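Local structure of Lmo2125 protein (Listeria monocytogenes serovar 1/2a, 5TU0) at residues V100-D104 with K105-A109; D326-T329 with N330-E334. The protein binds maltose and, as a lipid-anchored solute-binding protein, probably delivers it to a membrane transporter for uptake. The protein carries 2 engineered substitutions. All coordinates share one frame; numbering follows the deposited sequence.

Contact 1 (V100-D104 with K105-A109); sequences VTIDD and KIYGA
Val100 sets its isopropyl group against the backbone of Gly108 while its own carbonyl accepts the N-H of Tyr107, the residue before that glycine. Tyr107 N donates to Val100 O over 2.9 Å in a bond that is almost straight (177°). With CG1 of Val100 anti to the carbonyl carbon (chi1 -66°), CG2 falls between the backbone N and that carbon and lies 3.2 Å from Gly108 O, a close contact with a buried carbonyl for which the model contains no hydrogen-bond partner. The same methyl reaches Ile106 CG2 at 4.1 Å, and helix 69-77 meets Val100 through Ile72.

Lys105 closes the turn. Its N-H bonds to Ile102 O at 2.9 Å, and its carbonyl takes the N-H of Ile102 at 3.0 Å. The lysine chain runs extended until it bends at its last torsion, and NZ stays 5.5 Å from Asp103 OD2, which instead accepts from Gln77. Ile102 CG2 comes up to the edge of the Tyr107 ring, 3.6 Å from CE2. Thr101 and Ile106 form a non-hydrogen-bonded pair, with Thr101 OG1 bonded back to Gln97 O.

Asp103 and Asp104 both adopt positive phi, as the two central residues of a type I' turn do, and the whole is a beta hairpin whose strands are joined by this two-residue turn.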
ATOM      1  N   VAL A 100      -7.636 -10.534  -1.306  1.00 26.83           N
ATOM      2  CA  VAL A 100      -9.082 -10.438  -1.161  1.00 25.88           C
ATOM      3  C   VAL A 100      -9.664 -11.652  -0.436  1.00 26.19           C
ATOM      4  O   VAL A 100     -10.879 -11.863  -0.460  1.00 26.48           O
ATOM      5  CB  VAL A 100      -9.747 -10.300  -2.559  1.00 25.26           C
ATOM      6  CG1 VAL A 100      -9.365  -8.985  -3.207  1.00 25.67           C
ATOM      7  CG2 VAL A 100      -9.375 -11.465  -3.473  1.00 25.49           C
ATOM      8  N   THR A 101      -8.806 -12.414   0.242  1.00 26.86           N
ATOM      9  CA  THR A 101      -9.220 -13.642   0.896  1.00 27.47           C
ATOM     10  C   THR A 101      -8.970 -13.620   2.414  1.00 27.98           C
ATOM     11  O   THR A 101      -7.923 -13.158   2.879  1.00 26.88           O
ATOM     12  CB  THR A 101      -8.460 -14.856   0.267  1.00 28.45           C
ATOM     13  OG1 THR A 101      -8.699 -14.911  -1.154  1.00 28.47           O
ATOM     14  CG2 THR A 101      -8.878 -16.168   0.897  1.00 30.18           C
ATOM     15  N   ILE A 102      -9.944 -14.115   3.176  1.00 27.70           N
ATOM     16  CA  ILE A 102      -9.798 -14.280   4.629  1.00 28.69           C
ATOM     17  C   ILE A 102     -10.579 -15.536   5.007  1.00 30.90           C
ATOM     18  O   ILE A 102     -11.661 -15.759   4.467  1.00 31.95           O
ATOM     19  CB  ILE A 102     -10.253 -13.043   5.444  1.00 27.89           C
ATOM     20  CG1 ILE A 102      -9.753 -13.152   6.895  1.00 28.25           C
ATOM     21  CG2 ILE A 102     -11.763 -12.866   5.400  1.00 28.57           C
ATOM     22  CD1 ILE A 102      -9.925 -11.900   7.716  1.00 28.23           C
ATOM     23  N   ASP A 103     -10.016 -16.373   5.888  1.00 32.99           N
ATOM     24  CA  ASP A 103     -10.680 -17.640   6.301  1.00 36.32           C
ATOM     25  C   ASP A 103     -11.069 -18.489   5.067  1.00 35.52           C
ATOM     26  O   ASP A 103     -12.137 -19.101   5.054  1.00 35.34           O
ATOM     27  CB  ASP A 103     -11.969 -17.365   7.110  1.00 39.91           C
ATOM     28  CG  ASP A 103     -11.754 -16.471   8.328  1.00 42.78           C
ATOM     29  OD1 ASP A 103     -10.885 -16.800   9.167  1.00 47.75           O
ATOM     30  OD2 ASP A 103     -12.502 -15.459   8.459  1.00 44.51           O
ATOM     31  N   ASP A 104     -10.215 -18.524   4.048  0.50 35.24           N
ATOM     32  CA  ASP A 104     -10.508 -19.285   2.825  0.50 35.96           C
ATOM     33  C   ASP A 104     -11.813 -18.857   2.135  0.50 34.70           C
ATOM     34  O   ASP A 104     -12.480 -19.684   1.504  0.50 34.55           O
ATOM     35  CB  ASP A 104     -10.532 -20.795   3.109  0.50 38.33           C
ATOM     36  CG  ASP A 104      -9.243 -21.290   3.746  0.50 40.08           C
ATOM     37  OD1 ASP A 104      -8.190 -20.667   3.511  0.50 41.76           O
ATOM     38  OD2 ASP A 104      -9.274 -22.296   4.479  0.50 42.27           O
ATOM     39  N   LYS A 105     -12.191 -17.583   2.286  1.00 32.91           N
ATOM     40  CA  LYS A 105     -13.371 -17.016   1.593  1.00 32.10           C
ATOM     41  C   LYS A 105     -12.953 -15.758   0.825  1.00 29.82           C
ATOM     42  O   LYS A 105     -12.175 -14.958   1.336  1.00 28.48           O
ATOM     43  CB  LYS A 105     -14.482 -16.697   2.592  1.00 33.44           C
ATOM     44  CG  LYS A 105     -15.048 -17.918   3.298  1.00 37.62           C
ATOM     45  CD  LYS A 105     -16.212 -17.545   4.193  1.00 40.28           C
ATOM     46  CE  LYS A 105     -16.743 -18.734   4.978  1.00 44.86           C
ATOM     47  NZ  LYS A 105     -15.755 -19.211   5.998  1.00 47.71           N
ATOM     48  N   ILE A 106     -13.468 -15.598  -0.398  1.00 27.90           N
ATOM     49  CA  ILE A 106     -13.097 -14.488  -1.275  1.00 27.01           C
ATOM     50  C   ILE A 106     -14.144 -13.383  -1.186  1.00 25.55           C
ATOM     51  O   ILE A 106     -15.338 -13.633  -1.431  1.00 25.28           O
ATOM     52  CB  ILE A 106     -12.964 -14.993  -2.721  1.00 29.16           C
ATOM     53  CG1 ILE A 106     -11.811 -16.011  -2.815  1.00 31.51           C
ATOM     54  CG2 ILE A 106     -12.739 -13.833  -3.695  1.00 28.91           C
ATOM     55  CD1 ILE A 106     -11.833 -16.854  -4.082  1.00 32.74           C
ATOM     56  N   TYR A 107     -13.701 -12.176  -0.831  1.00 24.59           N
ATOM     57  CA  TYR A 107     -14.603 -11.021  -0.670  1.00 24.51           C
ATOM     58  C   TYR A 107     -14.398  -9.821  -1.629  1.00 23.94           C
ATOM     59  O   TYR A 107     -14.971  -8.748  -1.429  1.00 23.52           O
ATOM     60  CB  TYR A 107     -14.587 -10.555   0.777  1.00 24.38           C
ATOM     61  CG  TYR A 107     -15.159 -11.549   1.748  1.00 24.69           C
ATOM     62  CD1 TYR A 107     -16.533 -11.811   1.777  1.00 25.55           C
ATOM     63  CD2 TYR A 107     -14.349 -12.197   2.688  1.00 24.70           C
ATOM     64  CE1 TYR A 107     -17.078 -12.708   2.680  1.00 27.08           C
ATOM     65  CE2 TYR A 107     -14.890 -13.094   3.587  1.00 26.47           C
ATOM     66  CZ  TYR A 107     -16.254 -13.339   3.585  1.00 27.34           C
ATOM     67  OH  TYR A 107     -16.808 -14.222   4.471  1.00 28.89           O
ATOM     68  N   GLY A 108     -13.627 -10.021  -2.684  1.00 23.94           N
ATOM     69  CA  GLY A 108     -13.423  -8.994  -3.673  1.00 23.89           C
ATOM     70  C   GLY A 108     -12.637  -9.488  -4.843  1.00 23.09           C
ATOM     71  O   GLY A 108     -12.130 -10.613  -4.825  1.00 23.22           O
ATOM     72  N   ALA A 109     -12.542  -8.639  -5.864  1.00 22.50           N
ATOM     73  CA  ALA A 109     -11.793  -8.934  -7.073  1.00 23.27           C
ATOM     74  C   ALA A 109     -10.689  -7.887  -7.193  1.00 23.42           C
ATOM     75  O   ALA A 109     -10.983  -6.699  -7.312  1.00 23.91           O
ATOM     76  CB  ALA A 109     -12.717  -8.885  -8.282  1.00 22.79           C
TER

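Contact 2 (D326-T329 with N330-E334)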
ATOM      1  N   ASP A 326       6.569   3.827 -18.441  1.00 42.78           N
ATOM      2  CA  ASP A 326       6.417   4.950 -17.517  1.00 41.16           C
ATOM      3  C   ASP A 326       7.198   4.564 -16.256  1.00 39.46           C
ATOM      4  O   ASP A 326       7.021   3.459 -15.724  1.00 36.98           O
ATOM      5  CB  ASP A 326       4.955   5.174 -17.148  1.00 40.94           C
ATOM      6  CG  ASP A 326       4.788   6.225 -16.074  1.00 41.83           C
ATOM      7  OD1 ASP A 326       5.328   7.335 -16.245  1.00 45.01           O
ATOM      8  OD2 ASP A 326       4.144   5.941 -15.044  1.00 41.91           O
ATOM      9  N   GLU A 327       8.026   5.472 -15.755  1.00 37.80           N
ATOM     10  CA  GLU A 327       8.872   5.122 -14.621  1.00 37.88           C
ATOM     11  C   GLU A 327       8.134   4.711 -13.354  1.00 35.41           C
ATOM     12  O   GLU A 327       8.520   3.736 -12.729  1.00 34.18           O
ATOM     13  CB  GLU A 327       9.881   6.221 -14.326  1.00 38.22           C
ATOM     14  CG  GLU A 327      10.793   6.464 -15.513  1.00 40.48           C
ATOM     15  CD  GLU A 327      11.978   7.333 -15.188  1.00 41.63           C
ATOM     16  OE1 GLU A 327      12.158   7.686 -14.010  1.00 41.42           O
ATOM     17  OE2 GLU A 327      12.740   7.648 -16.122  1.00 43.27           O
ATOM     18  N   LEU A 328       7.086   5.438 -12.977  1.00 35.35           N
ATOM     19  CA  LEU A 328       6.352   5.105 -11.749  1.00 34.29           C
ATOM     20  C   LEU A 328       5.726   3.719 -11.870  1.00 32.94           C
ATOM     21  O   LEU A 328       5.820   2.894 -10.955  1.00 31.33           O
ATOM     22  CB  LEU A 328       5.283   6.152 -11.425  1.00 34.81           C
ATOM     23  CG  LEU A 328       4.434   5.844 -10.177  1.00 34.86           C
ATOM     24  CD1 LEU A 328       5.313   5.715  -8.930  1.00 34.72           C
ATOM     25  CD2 LEU A 328       3.346   6.897  -9.996  1.00 34.85           C
ATOM     26  N   THR A 329       5.113   3.472 -13.017  1.00 32.36           N
ATOM     27  CA  THR A 329       4.489   2.191 -13.303  1.00 31.67           C
ATOM     28  C   THR A 329       5.501   1.053 -13.257  1.00 32.09           C
ATOM     29  O   THR A 329       5.231   0.026 -12.636  1.00 32.12           O
ATOM     30  CB  THR A 329       3.819   2.200 -14.679  1.00 32.05           C
ATOM     31  OG1 THR A 329       2.904   3.305 -14.746  1.00 32.18           O
ATOM     32  CG2 THR A 329       3.076   0.886 -14.921  1.00 32.06           C
ATOM     33  N   ASN A 330       6.666   1.248 -13.885  1.00 33.33           N
ATOM     34  CA  ASN A 330       7.723   0.230 -13.898  1.00 34.22           C
ATOM     35  C   ASN A 330       8.236  -0.062 -12.481  1.00 33.14           C
ATOM     36  O   ASN A 330       8.411  -1.224 -12.113  1.00 32.96           O
ATOM     37  CB  ASN A 330       8.922   0.656 -14.772  1.00 36.33           C
ATOM     38  CG  ASN A 330       8.615   0.649 -16.264  1.00 38.49           C
ATOM     39  OD1 ASN A 330       7.609   0.105 -16.720  1.00 40.04           O
ATOM     40  ND2 ASN A 330       9.498   1.252 -17.031  1.00 40.46           N
ATOM     41  N   ALA A 331       8.487   0.998 -11.712  1.00 32.17           N
ATOM     42  CA  ALA A 331       8.958   0.861 -10.321  1.00 31.99           C
ATOM     43  C   ALA A 331       7.960   0.101  -9.455  1.00 30.18           C
ATOM     44  O   ALA A 331       8.337  -0.794  -8.711  1.00 29.82           O
ATOM     45  CB  ALA A 331       9.237   2.219  -9.714  1.00 32.18           C
ATOM     46  N   VAL A 332       6.690   0.473  -9.545  1.00 29.64           N
ATOM     47  CA  VAL A 332       5.633  -0.216  -8.800  1.00 28.54           C
ATOM     48  C   VAL A 332       5.545  -1.684  -9.182  1.00 28.17           C
ATOM     49  O   VAL A 332       5.500  -2.540  -8.312  1.00 26.89           O
ATOM     50  CB  VAL A 332       4.248   0.448  -9.005  1.00 28.70           C
ATOM     51  CG1 VAL A 332       3.112  -0.438  -8.454  1.00 28.44           C
ATOM     52  CG2 VAL A 332       4.235   1.808  -8.343  1.00 29.03           C
ATOM     53  N   ILE A 333       5.547  -1.981 -10.478  1.00 28.67           N
ATOM     54  CA  ILE A 333       5.464  -3.379 -10.931  1.00 29.10           C
ATOM     55  C   ILE A 333       6.646  -4.214 -10.424  1.00 29.49           C
ATOM     56  O   ILE A 333       6.468  -5.349  -9.950  1.00 27.68           O
ATOM     57  CB  ILE A 333       5.367  -3.455 -12.474  1.00 30.04           C
ATOM     58  CG1 ILE A 333       4.013  -2.885 -12.940  1.00 29.92           C
ATOM     59  CG2 ILE A 333       5.532  -4.891 -12.953  1.00 30.92           C
ATOM     60  CD1 ILE A 333       3.894  -2.689 -14.444  1.00 31.02           C
ATOM     61  N   GLU A 334       7.846  -3.638 -10.534  1.00 30.45           N
ATOM     62  CA  GLU A 334       9.068  -4.318 -10.122  1.00 31.93           C
ATOM     63  C   GLU A 334       9.113  -4.508  -8.620  1.00 29.77           C
ATOM     64  O   GLU A 334       9.394  -5.603  -8.142  1.00 28.77           O
ATOM     65  CB  GLU A 334      10.298  -3.521 -10.581  1.00 35.78           C
ATOM     66  CG  GLU A 334      11.641  -4.176 -10.301  1.00 38.63           C
ATOM     67  CD  GLU A 334      11.811  -5.519 -10.993  1.00 41.23           C
ATOM     68  OE1 GLU A 334      11.277  -5.704 -12.114  1.00 42.04           O
ATOM     69  OE2 GLU A 334      12.503  -6.385 -10.409  1.00 44.25           O
TER
HETATM   70  O   HOH W   1       5.326   1.504 -17.745  1.00 38.88           O
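Asn330 packs its amide against the carbonyl of Asp326 one turn back, and the same carbonyl accepts the Asn330 N-H at 2.9 Å. The side-chain carbon Asn330 CG lies 3.3 Å from Asp326 O; with CG beside its own backbone N (chi1 -71°), the amide folds back over the start of the helix. A water links the two residues: it accepts from Asp326 N and lies 2.9 Å from Asn330 OD1, to which it can donate, while ND2 is taken by Asn325 OD1.

Asp326 is the N-cap. Its OD2 reaches forward to Thr329 N in a weak capping bond of 3.3 Å and also lies 2.9 Å from Thr329 OG1, a hydroxyl that is hydrogen-bonded to Tyr305 OH as well. Beyond the cap the regular helical ladder takes over: Ala331 N donates to Glu327 O, Val332 N to Leu328 O and Ile333 N to Thr329 O. The Glu327 carboxylate is held at both oxygens, OE2 in a salt bridge with Lys122 NZ and OE1 accepting from Val255 N.

Apolar groups line the other flanks. Thr329 and Ile333 run side by side in the same direction, with Thr329 CG2 3.7 Å from Ile333 CD1, whereas the Leu328 and Val332 side chains are set obliquely, Leu328 CD1 being 4.1 Å from Val332 CG2. Leu328, Ala331 and Val332 press on Val117 of strand 105-121.

At the start of helix 327-336, then, the N-H of Asp326 is taken by a water and that of Thr329, weakly, by the cap carboxylate; from Asn330 on, backbone carbonyls serve. The negative charge of Asp326 would probably interact favourably with the positive end of the helix dipole.

Both contacts are local, and strand 105-121 connects them: contact 1 supplies its first residues, whereas contact 2 packs a helix against Val117 and Tyr119 further along. Their centres are 27 Å apart and their nearest atoms about 15 Å, so they do not touch. Each is partly buried, but differently. The 100-109 hairpin has an exposed turn carrying acidic residues and a buried base, whereas the 326-334 helix start has buried and partly exposed residues throughout. Antiparallel strand bonds hold the former; in the latter, helical bonds are joined by a carboxylate cap and a bridging water. In contact 2 the Val332 side chain lies about 12 Å from a bound glucose unit.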